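Local coordinates for phosphate ABC transporter, phosphate-binding protein (Clostridium perfringens, PDB 4Q8R) that probably captures phosphate with high affinity outside the cell and delivers it to an ABC-type phosphate transporter, at residues A48-L62 / R206-T218. Residues are numbered along the deposited sequence; the frame is centred on the assembly and turned at random.
With ZN (zinc ion), chain F; PO4 (phosphate ion), chain B.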
loop_
_atom_site.group_PDB
_atom_site.type_symbol
_atom_site.label_atom_id
_atom_site.label_comp_id
_atom_site.label_asym_id
_atom_site.label_seq_id
_atom_site.Cartn_x
_atom_site.Cartn_y
_atom_site.Cartn_z
ATOM N N ALA A 48 -5.736 -1.124 16.912
ATOM C CA ALA A 48 -6.999 -0.403 17.082
ATOM C C ALA A 48 -8.082 -1.261 17.761
ATOM O O ALA A 48 -8.783 -0.754 18.629
ATOM C CB ALA A 48 -7.494 0.157 15.749
ATOM N N MET A 49 -8.190 -2.543 17.416
ATOM C CA MET A 49 -9.152 -3.441 18.040
ATOM C C MET A 49 -8.838 -3.568 19.530
ATOM O O MET A 49 -9.731 -3.698 20.361
ATOM C CB MET A 49 -9.057 -4.852 17.432
ATOM C CG MET A 49 -9.558 -4.967 15.993
ATOM S SD MET A 49 -9.004 -6.488 15.217
ATOM C CE MET A 49 -9.994 -7.678 16.163
ATOM N N GLU A 50 -7.566 -3.550 19.904
ATOM C CA GLU A 50 -7.168 -3.805 21.280
ATOM C C GLU A 50 -7.008 -2.562 22.088
ATOM O O GLU A 50 -6.801 -2.655 23.291
ATOM C CB GLU A 50 -5.853 -4.657 21.320
ATOM C CG GLU A 50 -6.042 -6.034 20.694
ATOM C CD GLU A 50 -4.857 -7.000 20.858
ATOM O OE1 GLU A 50 -3.678 -6.577 20.975
ATOM O OE2 GLU A 50 -5.110 -8.225 20.860
ATOM N N GLY A 51 -7.163 -1.380 21.501
ATOM C CA GLY A 51 -7.011 -0.154 22.277
ATOM C C GLY A 51 -5.573 0.283 22.475
ATOM O O GLY A 51 -5.291 1.224 23.241
ATOM N N VAL A 52 -4.652 -0.343 21.734
ATOM C CA VAL A 52 -3.242 0.016 21.810
ATOM C C VAL A 52 -2.982 1.276 21.009
ATOM O O VAL A 52 -2.169 2.098 21.403
ATOM C CB VAL A 52 -2.382 -1.124 21.267
ATOM C CG1 VAL A 52 -0.952 -0.676 21.090
ATOM C CG2 VAL A 52 -2.503 -2.298 22.244
ATOM N N SER A 53 -3.670 1.398 19.891
ATOM C CA SER A 53 -3.652 2.651 19.122
ATOM C C SER A 53 -5.039 3.262 19.069
ATOM O O SER A 53 -6.039 2.549 18.984
ATOM C CB SER A 53 -3.219 2.394 17.678
ATOM O OG SER A 53 -1.895 1.891 17.564
ATOM N N GLU A 54 -5.076 4.594 19.073
ATOM C CA GLU A 54 -6.323 5.329 18.900
ATOM C C GLU A 54 -6.874 5.201 17.500
ATOM O O GLU A 54 -8.098 5.131 17.293
ATOM C CB GLU A 54 -6.111 6.801 19.292
ATOM C CG GLU A 54 -7.383 7.620 19.244
ATOM C CD GLU A 54 -7.202 9.020 19.766
ATOM O OE1 GLU A 54 -8.083 9.838 19.457
ATOM O OE2 GLU A 54 -6.206 9.311 20.467
ATOM N N ILE A 55 -5.971 5.235 16.521
ATOM C CA ILE A 55 -6.335 5.033 15.142
ATOM C C ILE A 55 -5.437 3.981 14.494
ATOM O O ILE A 55 -4.241 4.052 14.683
ATOM C CB ILE A 55 -6.251 6.327 14.333
ATOM C CG1 ILE A 55 -7.183 7.394 14.928
ATOM C CG2 ILE A 55 -6.583 6.090 12.851
ATOM C CD1 ILE A 55 -6.933 8.840 14.442
ATOM N N GLY A 56 -6.020 3.017 13.792
ATOM C CA GLY A 56 -5.267 2.101 12.914
ATOM C C GLY A 56 -5.306 2.618 11.477
ATOM O O GLY A 56 -6.318 3.124 11.012
ATOM N N MET A 57 -4.187 2.506 10.780
ATOM C CA MET A 57 -4.155 2.760 9.388
ATOM C C MET A 57 -4.036 1.479 8.614
ATOM O O MET A 57 -3.143 0.636 8.917
ATOM C CB MET A 57 -3.179 3.860 9.027
ATOM C CG MET A 57 -1.760 3.688 9.309
ATOM S SD MET A 57 -0.755 5.235 9.253
ATOM C CE MET A 57 0.766 4.317 9.747
ATOM N N ALA A 58 -4.928 1.322 7.644
ATOM C CA ALA A 58 -4.961 0.107 6.806
ATOM C C ALA A 58 -4.984 0.456 5.323
ATOM O O ALA A 58 -5.612 1.487 4.890
ATOM C CB ALA A 58 -6.145 -0.684 7.138
ATOM N N SER A 59 -4.363 -0.396 4.540
ATOM C CA SER A 59 -4.330 -0.247 3.073
ATOM C C SER A 59 -5.077 -1.404 2.407
ATOM O O SER A 59 -4.848 -1.779 1.228
ATOM C CB SER A 59 -2.904 -0.167 2.606
ATOM O OG SER A 59 -2.214 -1.377 2.845
ATOM N N ARG A 60 -6.000 -2.000 3.162
ATOM C CA ARG A 60 -6.960 -2.982 2.642
ATOM C C ARG A 60 -8.268 -2.758 3.388
ATOM O O ARG A 60 -8.269 -2.072 4.432
ATOM C CB ARG A 60 -6.501 -4.438 2.889
ATOM C CG ARG A 60 -6.215 -4.756 4.339
ATOM C CD ARG A 60 -6.290 -6.240 4.549
ATOM N NE ARG A 60 -5.804 -6.686 5.833
ATOM C CZ ARG A 60 -6.534 -6.778 6.926
ATOM N NH1 ARG A 60 -7.824 -6.410 6.903
ATOM N NH2 ARG A 60 -5.989 -7.288 8.025
ATOM N N ASP A 61 -9.352 -3.313 2.890
ATOM C CA ASP A 61 -10.569 -3.254 3.654
ATOM C C ASP A 61 -10.433 -4.118 4.928
ATOM O O ASP A 61 -9.611 -5.028 4.991
ATOM C CB ASP A 61 -11.727 -3.763 2.856
ATOM C CG ASP A 61 -13.015 -3.264 3.378
ATOM O OD1 ASP A 61 -13.068 -2.556 4.419
ATOM O OD2 ASP A 61 -13.996 -3.583 2.757
ATOM N N LEU A 62 -11.269 -3.855 5.912
ATOM C CA LEU A 62 -11.317 -4.698 7.121
ATOM C C LEU A 62 -11.894 -6.045 6.794
ATOM O O LEU A 62 -12.733 -6.175 5.889
ATOM C CB LEU A 62 -12.223 -4.072 8.180
ATOM C CG LEU A 62 -11.784 -2.762 8.789
ATOM C CD1 LEU A 62 -12.679 -2.402 9.964
ATOM C CD2 LEU A 62 -10.332 -2.914 9.238
ATOM N N ARG A 206 -6.684 -0.017 -4.101
ATOM C CA ARG A 206 -7.269 -0.374 -2.825
ATOM C C ARG A 206 -7.492 0.913 -1.988
ATOM O O ARG A 206 -6.900 1.967 -2.298
ATOM C CB ARG A 206 -6.418 -1.428 -2.074
ATOM C CG ARG A 206 -4.925 -1.293 -2.236
ATOM C CD ARG A 206 -4.419 -0.052 -1.483
ATOM N NE ARG A 206 -2.991 0.160 -1.592
ATOM C CZ ARG A 206 -2.071 -0.542 -0.959
ATOM N NH1 ARG A 206 -0.818 -0.240 -1.141
ATOM N NH2 ARG A 206 -2.420 -1.590 -0.167
ATOM N N PRO A 207 -8.392 0.857 -1.000
ATOM C CA PRO A 207 -8.551 2.048 -0.124
ATOM C C PRO A 207 -7.441 2.184 0.911
ATOM O O PRO A 207 -6.797 1.198 1.327
ATOM C CB PRO A 207 -9.874 1.757 0.606
ATOM C CG PRO A 207 -9.869 0.222 0.754
ATOM C CD PRO A 207 -9.314 -0.226 -0.617
ATOM N N PHE A 208 -7.265 3.414 1.375
ATOM C CA PHE A 208 -6.605 3.751 2.627
ATOM C C PHE A 208 -7.691 4.057 3.629
ATOM O O PHE A 208 -8.568 4.893 3.339
ATOM C CB PHE A 208 -5.665 4.925 2.496
ATOM C CG PHE A 208 -4.349 4.657 1.789
ATOM C CD1 PHE A 208 -3.956 3.386 1.295
ATOM C CD2 PHE A 208 -3.425 5.706 1.654
ATOM C CE1 PHE A 208 -2.719 3.214 0.698
ATOM C CE2 PHE A 208 -2.193 5.512 1.095
ATOM C CZ PHE A 208 -1.827 4.261 0.606
ATOM N N LEU A 209 -7.651 3.357 4.771
ATOM C CA LEU A 209 -8.620 3.522 5.850
ATOM C C LEU A 209 -7.963 3.954 7.122
ATOM O O LEU A 209 -6.856 3.491 7.479
ATOM C CB LEU A 209 -9.382 2.209 6.128
ATOM C CG LEU A 209 -10.076 1.506 4.985
ATOM C CD1 LEU A 209 -10.631 0.168 5.456
ATOM C CD2 LEU A 209 -11.132 2.408 4.367
ATOM N N ALA A 210 -8.636 4.879 7.829
ATOM C CA ALA A 210 -8.388 5.142 9.214
ATOM C C ALA A 210 -9.519 4.403 9.959
ATOM O O ALA A 210 -10.714 4.580 9.594
ATOM C CB ALA A 210 -8.519 6.647 9.451
ATOM N N VAL A 211 -9.165 3.572 10.952
ATOM C CA VAL A 211 -10.077 2.770 11.671
ATOM C C VAL A 211 -9.913 3.032 13.167
ATOM O O VAL A 211 -8.829 3.327 13.659
ATOM C CB VAL A 211 -9.969 1.245 11.359
ATOM C CG1 VAL A 211 -10.123 0.998 9.877
ATOM C CG2 VAL A 211 -8.657 0.645 11.900
ATOM N N TYR A 212 -11.027 2.972 13.877
ATOM C CA TYR A 212 -11.053 3.379 15.279
ATOM C C TYR A 212 -12.333 2.817 15.913
ATOM O O TYR A 212 -13.316 2.520 15.243
ATOM C CB TYR A 212 -10.997 4.911 15.418
ATOM C CG TYR A 212 -12.132 5.627 14.761
ATOM C CD1 TYR A 212 -13.346 5.830 15.438
ATOM C CD2 TYR A 212 -12.012 6.085 13.448
ATOM C CE1 TYR A 212 -14.381 6.490 14.845
ATOM C CE2 TYR A 212 -13.071 6.789 12.833
ATOM C CZ TYR A 212 -14.253 6.976 13.539
ATOM O OH TYR A 212 -15.332 7.603 12.983
ATOM N N LYS A 213 -12.289 2.689 17.223
ATOM C CA LYS A 213 -13.465 2.480 18.027
ATOM C C LYS A 213 -14.025 3.849 18.489
ATOM O O LYS A 213 -13.269 4.724 18.949
ATOM C CB LYS A 213 -13.102 1.654 19.233
ATOM C CG LYS A 213 -12.620 0.266 18.919
ATOM C CD LYS A 213 -12.530 -0.386 20.273
ATOM C CE LYS A 213 -12.499 -1.859 20.188
ATOM N NZ LYS A 213 -11.923 -2.254 21.497
ATOM N N GLU A 214 -15.331 4.033 18.359
ATOM C CA GLU A 214 -15.957 5.311 18.744
ATOM C C GLU A 214 -15.635 5.664 20.193
ATOM O O GLU A 214 -15.474 6.862 20.523
ATOM C CB GLU A 214 -17.468 5.283 18.499
ATOM C CG GLU A 214 -18.122 6.688 18.474
ATOM C CD GLU A 214 -17.740 7.530 17.240
ATOM O OE1 GLU A 214 -18.003 7.064 16.100
ATOM O OE2 GLU A 214 -17.178 8.653 17.401
ATOM N N GLU A 215 -15.546 4.629 21.049
ATOM C CA GLU A 215 -15.251 4.803 22.490
ATOM C C GLU A 215 -13.850 5.347 22.778
ATOM O O GLU A 215 -13.645 5.949 23.853
ATOM C CB GLU A 215 -15.433 3.522 23.330
ATOM C CG GLU A 215 -16.627 2.653 22.956
ATOM C CD GLU A 215 -16.280 1.727 21.813
ATOM O OE1 GLU A 215 -16.693 2.027 20.651
ATOM O OE2 GLU A 215 -15.519 0.762 22.072
ATOM N N ASN A 216 -12.917 5.121 21.848
ATOM C CA ASN A 216 -11.526 5.540 21.997
ATOM C C ASN A 216 -11.124 6.795 21.265
ATOM O O ASN A 216 -10.118 7.405 21.603
ATOM C CB ASN A 216 -10.601 4.393 21.597
ATOM C CG ASN A 216 -10.707 3.235 22.587
ATOM O OD1 ASN A 216 -11.336 3.372 23.663
ATOM N ND2 ASN A 216 -10.115 2.106 22.257
ATOM N N LEU A 217 -11.882 7.179 20.261
ATOM C CA LEU A 217 -11.487 8.326 19.448
ATOM C C LEU A 217 -11.706 9.641 20.203
ATOM O O LEU A 217 -12.811 9.974 20.548
ATOM C CB LEU A 217 -12.250 8.348 18.128
ATOM C CG LEU A 217 -11.788 9.434 17.144
ATOM C CD1 LEU A 217 -10.348 9.171 16.666
ATOM C CD2 LEU A 217 -12.746 9.469 15.994
ATOM N N THR A 218 -10.635 10.361 20.460
ATOM C CA THR A 218 -10.681 11.643 21.152
ATOM C C THR A 218 -11.084 12.785 20.259
ATOM O O THR A 218 -11.088 12.650 19.029
ATOM C CB THR A 218 -9.313 11.999 21.767
ATOM O OG1 THR A 218 -8.352 12.203 20.747
ATOM C CG2 THR A 218 -8.854 10.892 22.753
HETATM ZN ZN ZN F . -14.791 -1.802 5.154
HETATM P P PO4 B . 0.956 -2.260 4.181
HETATM O O1 PO4 B . -0.107 -2.858 5.115
HETATM O O2 PO4 B . 2.241 -1.966 4.927
HETATM O O3 PO4 B . 1.132 -3.142 2.953
HETATM O O4 PO4 B . 0.370 -0.918 3.627
HETATM O O HOH W 1 -8.469 1.692 19.810
HETATM O O HOH W 2 -9.940 3.609 18.515
HETATM O O HOH W 3 -14.660 -0.760 3.747
#
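Arg206 reaches Ser59 at the phosphate end of the antiparallel pair of strands 55-58 and 205-213, neighbours in the mixed sheet of this PBP-superfamily protein. Its chain turns sharply about CB-CG (chi2 71°), which lays the guanidinium with one face over Ser59 CB. From there NH2 donates to Ser59 O at 2.8 Å, tilted from both the carbonyl and guanidinium planes. Ser59 OG turns to the phosphate and donates to its O4 at 2.7 Å. Asp79 forms a salt bridge with Arg206 NE.

Four backbone bonds join Gly56 to Val211 and Ala58 to Leu209. Val211 CG2 lies over Gly56, 3.8 Å from its CA. Val211 CG1 meets Leu62 CD2 as the two side chains run past each other in opposite directions. Leu209 CD1 packs obliquely beside Asp61 OD1, which binds a zinc ion together with Glu73 and a water.

At the far end, the extended Glu54 chain crosses Thr218 at about a right angle. Glu54 OE1 takes Thr218 OG1 on its syn lone pair at 2.7 Å and Thr218 N from above the carboxylate plane. Lys213, also extended, sends NZ to Met49 O, 2.9 Å away, above the carbonyl plane.

Thr218 is the N-cap of helix 219-229, and its OG1 also pairs with Gly221 N. The two donors on Glu54 OE1 thus tie the start of strand 55-58 to that helix. At the other end, the geometry is consistent with Arg206 acting as a second-shell residue that positions Ser59.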